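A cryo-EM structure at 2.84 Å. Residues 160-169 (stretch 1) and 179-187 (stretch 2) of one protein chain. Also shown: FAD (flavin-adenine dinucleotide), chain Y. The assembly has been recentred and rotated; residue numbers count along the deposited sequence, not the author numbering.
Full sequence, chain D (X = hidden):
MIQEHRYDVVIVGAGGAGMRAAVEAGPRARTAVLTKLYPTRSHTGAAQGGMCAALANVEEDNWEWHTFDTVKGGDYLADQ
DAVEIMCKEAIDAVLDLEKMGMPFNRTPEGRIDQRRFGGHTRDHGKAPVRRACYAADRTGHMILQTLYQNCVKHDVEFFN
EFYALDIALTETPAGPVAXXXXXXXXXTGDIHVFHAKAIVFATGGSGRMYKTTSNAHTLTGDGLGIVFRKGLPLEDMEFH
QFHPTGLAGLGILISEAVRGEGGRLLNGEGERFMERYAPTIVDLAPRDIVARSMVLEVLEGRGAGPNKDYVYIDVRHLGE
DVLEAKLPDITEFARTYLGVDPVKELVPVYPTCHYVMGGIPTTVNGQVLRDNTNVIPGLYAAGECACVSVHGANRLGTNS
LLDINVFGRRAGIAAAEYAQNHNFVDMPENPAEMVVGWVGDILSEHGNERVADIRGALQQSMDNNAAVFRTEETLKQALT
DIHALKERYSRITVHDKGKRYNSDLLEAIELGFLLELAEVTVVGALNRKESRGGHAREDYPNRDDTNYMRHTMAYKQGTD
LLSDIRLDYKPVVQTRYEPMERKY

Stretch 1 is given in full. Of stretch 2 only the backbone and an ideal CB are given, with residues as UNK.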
# COMPACT_ATOMS: atom_id res chain seq x y z
N ASN D 160 15.57 -2.24 -24.32
CA ASN D 160 16.41 -3.38 -24.64
C ASN D 160 16.49 -3.59 -26.14
O ASN D 160 15.50 -3.47 -26.85
CB ASN D 160 15.87 -4.64 -23.98
CG ASN D 160 15.68 -4.48 -22.50
OD1 ASN D 160 16.63 -4.34 -21.76
ND2 ASN D 160 14.44 -4.51 -22.07
N GLU D 161 17.69 -3.91 -26.61
CA GLU D 161 17.97 -4.13 -28.02
C GLU D 161 17.73 -2.86 -28.84
O GLU D 161 16.94 -2.83 -29.78
CB GLU D 161 17.18 -5.32 -28.54
CG GLU D 161 17.68 -6.61 -27.96
CD GLU D 161 16.88 -7.81 -28.37
OE1 GLU D 161 15.79 -7.62 -28.96
OE2 GLU D 161 17.34 -8.94 -28.12
N PHE D 162 18.45 -1.81 -28.45
CA PHE D 162 18.47 -0.52 -29.11
C PHE D 162 19.92 -0.20 -29.43
O PHE D 162 20.64 0.28 -28.57
CB PHE D 162 17.89 0.57 -28.22
CG PHE D 162 16.43 0.78 -28.37
CD1 PHE D 162 15.54 -0.21 -28.09
CD2 PHE D 162 15.94 2.00 -28.76
CE1 PHE D 162 14.20 -0.01 -28.21
CE2 PHE D 162 14.61 2.20 -28.88
CZ PHE D 162 13.74 1.19 -28.60
N TYR D 163 20.35 -0.43 -30.66
CA TYR D 163 21.74 -0.16 -31.02
C TYR D 163 21.91 1.34 -31.21
O TYR D 163 21.63 1.87 -32.28
CB TYR D 163 22.12 -0.90 -32.28
CG TYR D 163 22.17 -2.40 -32.13
CD1 TYR D 163 21.03 -3.11 -31.79
CD2 TYR D 163 23.33 -3.10 -32.36
CE1 TYR D 163 21.06 -4.46 -31.65
CE2 TYR D 163 23.36 -4.45 -32.23
CZ TYR D 163 22.23 -5.13 -31.87
OH TYR D 163 22.26 -6.49 -31.74
N ALA D 164 22.40 2.03 -30.18
CA ALA D 164 22.67 3.45 -30.30
C ALA D 164 23.75 3.70 -31.34
O ALA D 164 24.91 3.36 -31.12
CB ALA D 164 23.10 4.04 -28.96
N LEU D 165 23.38 4.32 -32.45
CA LEU D 165 24.27 4.45 -33.60
C LEU D 165 24.93 5.81 -33.73
O LEU D 165 25.95 5.92 -34.40
CB LEU D 165 23.51 4.15 -34.89
CG LEU D 165 23.18 2.69 -35.11
CD1 LEU D 165 22.39 2.51 -36.37
CD2 LEU D 165 24.45 1.89 -35.17
N ASP D 166 24.38 6.86 -33.12
CA ASP D 166 25.01 8.16 -33.27
C ASP D 166 24.61 9.07 -32.13
O ASP D 166 23.66 8.79 -31.40
CB ASP D 166 24.64 8.80 -34.61
CG ASP D 166 25.75 9.64 -35.17
OD1 ASP D 166 25.51 10.35 -36.18
OD2 ASP D 166 26.87 9.61 -34.61
N ILE D 167 25.35 10.16 -31.97
CA ILE D 167 24.94 11.23 -31.08
C ILE D 167 24.86 12.52 -31.88
O ILE D 167 25.43 12.64 -32.97
CB ILE D 167 25.87 11.42 -29.86
CG1 ILE D 167 27.21 11.97 -30.28
CG2 ILE D 167 26.06 10.13 -29.13
CD1 ILE D 167 28.20 11.99 -29.17
N ALA D 168 24.13 13.48 -31.34
CA ALA D 168 23.87 14.75 -32.00
C ALA D 168 24.53 15.85 -31.20
O ALA D 168 24.06 16.21 -30.12
CB ALA D 168 22.37 14.99 -32.13
N LEU D 169 25.62 16.39 -31.72
CA LEU D 169 26.32 17.52 -31.12
C LEU D 169 25.85 18.79 -31.82
O LEU D 169 26.27 19.07 -32.95
CB LEU D 169 27.83 17.37 -31.24
CG LEU D 169 28.59 16.31 -30.46
CD1 LEU D 169 30.03 16.73 -30.37
CD2 LEU D 169 28.01 16.13 -29.10
N UNK D 179 23.12 16.76 -27.23
CA UNK D 179 21.69 16.92 -27.03
C UNK D 179 20.91 15.62 -27.18
O UNK D 179 19.96 15.40 -26.43
CB UNK D 179 21.15 17.96 -28.02
N UNK D 180 21.27 14.76 -28.11
CA UNK D 180 20.48 13.58 -28.35
C UNK D 180 21.30 12.39 -28.79
O UNK D 180 22.45 12.51 -29.20
CB UNK D 180 19.41 13.88 -29.40
N UNK D 181 20.66 11.23 -28.71
CA UNK D 181 21.23 9.95 -29.13
C UNK D 181 20.29 9.34 -30.16
O UNK D 181 19.10 9.18 -29.89
CB UNK D 181 21.44 9.01 -27.94
N UNK D 182 20.82 9.02 -31.33
CA UNK D 182 20.07 8.37 -32.39
C UNK D 182 20.34 6.88 -32.30
O UNK D 182 21.48 6.43 -32.47
CB UNK D 182 20.44 8.92 -33.77
N UNK D 183 19.28 6.11 -32.04
CA UNK D 183 19.34 4.68 -31.81
C UNK D 183 18.52 3.95 -32.86
O UNK D 183 17.69 4.53 -33.55
CB UNK D 183 18.84 4.34 -30.40
N UNK D 184 18.72 2.64 -32.94
CA UNK D 184 18.08 1.80 -33.93
C UNK D 184 17.44 0.62 -33.21
O UNK D 184 18.15 -0.24 -32.68
CB UNK D 184 19.08 1.33 -34.99
N UNK D 185 16.12 0.58 -33.19
CA UNK D 185 15.42 -0.51 -32.53
C UNK D 185 15.55 -1.77 -33.36
O UNK D 185 15.06 -1.83 -34.49
CB UNK D 185 13.95 -0.16 -32.30
N UNK D 186 16.20 -2.80 -32.81
CA UNK D 186 16.40 -4.03 -33.56
C UNK D 186 15.08 -4.69 -33.91
O UNK D 186 14.94 -5.24 -35.00
CB UNK D 186 17.28 -5.00 -32.76
N UNK D 187 14.11 -4.61 -33.01
CA UNK D 187 12.90 -5.43 -33.13
C UNK D 187 11.97 -4.94 -34.23
O UNK D 187 11.20 -5.74 -34.77
CB UNK D 187 12.15 -5.45 -31.80
PA FAD Y . 30.26 -4.21 -20.35
O1A FAD Y . 29.80 -4.96 -19.12
O2A FAD Y . 31.51 -4.66 -21.07
O5B FAD Y . 29.05 -4.19 -21.41
C5B FAD Y . 28.72 -2.99 -22.10
C4B FAD Y . 27.22 -2.77 -22.05
O4B FAD Y . 26.87 -1.61 -22.81
C3B FAD Y . 26.47 -3.95 -22.64
O3B FAD Y . 25.70 -4.60 -21.61
C2B FAD Y . 25.60 -3.39 -23.76
O2B FAD Y . 24.20 -3.64 -23.55
C1B FAD Y . 25.86 -1.89 -23.78
N9A FAD Y . 26.32 -1.49 -25.13
C8A FAD Y . 27.54 -1.73 -25.65
N7A FAD Y . 27.65 -1.23 -26.90
C5A FAD Y . 26.48 -0.64 -27.21
C6A FAD Y . 25.91 0.08 -28.37
N6A FAD Y . 26.64 0.28 -29.49
N1A FAD Y . 24.64 0.52 -28.28
C2A FAD Y . 23.90 0.33 -27.17
N3A FAD Y . 24.35 -0.32 -26.08
C4A FAD Y . 25.61 -0.82 -26.04
N1 FAD Y . 37.58 -7.50 -14.62
C2 FAD Y . 37.88 -7.69 -13.31
O2 FAD Y . 38.07 -6.69 -12.59
N3 FAD Y . 37.98 -8.91 -12.75
C4 FAD Y . 37.79 -10.04 -13.45
O4 FAD Y . 37.89 -11.16 -12.91
C4X FAD Y . 37.45 -9.92 -14.89
N5 FAD Y . 37.24 -11.00 -15.67
C5X FAD Y . 36.94 -10.86 -16.99
C6 FAD Y . 36.73 -11.99 -17.77
C7 FAD Y . 36.42 -11.86 -19.12
C7M FAD Y . 36.19 -13.08 -19.96
C8 FAD Y . 36.31 -10.51 -19.73
C8M FAD Y . 35.97 -10.36 -21.19
C9 FAD Y . 36.52 -9.37 -18.95
C9A FAD Y . 36.83 -9.51 -17.60
N10 FAD Y . 37.04 -8.36 -16.80
C10 FAD Y . 37.36 -8.55 -15.44
C1' FAD Y . 36.94 -7.02 -17.38
C2' FAD Y . 35.78 -6.28 -16.73
O2' FAD Y . 34.64 -7.14 -16.64
C3' FAD Y . 35.41 -5.03 -17.53
O3' FAD Y . 36.30 -3.97 -17.19
C4' FAD Y . 33.97 -4.61 -17.24
O4' FAD Y . 33.13 -5.76 -17.25
C5' FAD Y . 33.48 -3.61 -18.28
O5' FAD Y . 32.05 -3.58 -18.28
P FAD Y . 31.26 -2.23 -18.65
O1P FAD Y . 30.28 -1.94 -17.54
O2P FAD Y . 32.27 -1.18 -19.05
O3P FAD Y . 30.43 -2.66 -19.96

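The two stretches run antiparallel, their strand axes 142° apart in direction, so side chains of stretch 2 fall alternately on the face carrying Phe162, Ala164 and Ile167 and on the face carrying Tyr163, Asp166 and Ala168.

Position 179 has CA-to-CB sideways, its ideal CB 4.0 Å from Ala168 O. Its own backbone N already donates to that carbonyl (N to Ala168 O, 3.1 Å), yet a short side-chain donor could share the acceptor; serine, threonine or a small neutral residue would suit. The residue is Thr179, and with chi1 in p its OG1 also donates to Ala168 O, 3.1 Å away, so one carbonyl accepts two bonds.

At position 180 the backbone (-148/165) is ordinary for a strand and does not demand glycine. An ideal CB would lie 4.2 Å from Ala168 CB, leaving room for alanine or serine at least. The deposited Gly180 contributes backbone alone: its O accepts from Ala168 N at 2.9 Å and receives a CA-H contact from Ile167 CA at 3.4 Å.

Position 181 points to the Ala164 and Ile167 face, with Ala164 CB 5.3 Å and Ile167 CG2 4.9 Å from the ideal CB. Extended angles and these apolar neighbours favour valine, isoleucine or leucine. Val181 reaches both: CG1 lies 3.9 Å from Ala164 CB and CG2 4.2 Å from Ile167 CG2.

Position 182 turns to the other face. Its N donates to Asp166 O at 2.9 Å, and its O accepts from both Leu165 N (2.8 Å) and Asp166 N (3.0 Å). Those bonds suit any residue with a free amide; the methyl of Ala168 makes a medium aliphatic chain attractive. Ile182 places CD1 4.1 Å from Ala168 CB.

Position 183 lies where the backbones approach closely: its ideal CB is 3.9 Å from Ala164 CA and 4.1 Å from Phe162 CD2. A small residue, alanine or serine, fits most simply. Ala183 sets its CB at the edge of the Phe162 ring.

Position 184 has its ideal CB 3.8 Å from Leu165 CD1, so an apolar or aromatic residue is apt. Tyr184 packs CB against that methyl at 3.8 Å, while chi1 in t leads its ring away from stretch 1. Its O accepts from Tyr163 N at 3.0 Å; the return bond, from its N to Tyr163 O at 3.1 Å, is weak.

Position 185 holds its ideal CB 3.9 Å from Phe162 CZ. Any residue with an aliphatic base could cover the ring, including long polar ones. In Glu185, CB stands over one face, 4.2 Å from the Phe162 ring centroid, and the extended chain carries the carboxylate onward, where OE1 is hydrogen-bonded elsewhere in the structure.

Position 186 points toward stretch 1, its ideal CB 4.0 Å from Tyr163 CE1; leucine, methionine or isoleucine would suit. Leu186 packs CB at that distance from Tyr163 CE1, and its N donates to Glu161 O (3.1 Å, 168°).

Position 187 points sideways and makes no contact, so many residues would serve; it is Ala187.

Stretch 2, residues 179-187: TGVIAYELA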
# COMPACT_ATOMS: atom_id res chain seq x y z
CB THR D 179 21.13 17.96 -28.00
OG1 THR D 179 21.43 17.57 -29.34
CG2 THR D 179 21.75 19.30 -27.73
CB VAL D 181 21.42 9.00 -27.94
CG1 VAL D 181 21.75 7.64 -28.42
CG2 VAL D 181 22.51 9.50 -27.05
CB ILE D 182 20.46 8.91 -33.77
CG1 ILE D 182 20.00 10.35 -33.93
CG2 ILE D 182 19.87 8.06 -34.85
CD1 ILE D 182 21.00 11.37 -33.52
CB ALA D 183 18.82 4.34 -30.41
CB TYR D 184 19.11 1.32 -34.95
CG TYR D 184 18.62 0.32 -35.96
CD1 TYR D 184 18.24 0.71 -37.22
CD2 TYR D 184 18.59 -1.03 -35.67
CE1 TYR D 184 17.81 -0.19 -38.15
CE2 TYR D 184 18.16 -1.94 -36.59
CZ TYR D 184 17.78 -1.52 -37.83
OH TYR D 184 17.35 -2.44 -38.74
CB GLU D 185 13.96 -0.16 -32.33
CG GLU D 185 13.21 -1.14 -31.49
CD GLU D 185 11.74 -0.84 -31.42
OE1 GLU D 185 11.22 -0.20 -32.35
OE2 GLU D 185 11.09 -1.24 -30.43
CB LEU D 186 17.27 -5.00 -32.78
CG LEU D 186 17.41 -6.41 -33.35
CD1 LEU D 186 18.44 -6.44 -34.42
CD2 LEU D 186 17.74 -7.39 -32.27
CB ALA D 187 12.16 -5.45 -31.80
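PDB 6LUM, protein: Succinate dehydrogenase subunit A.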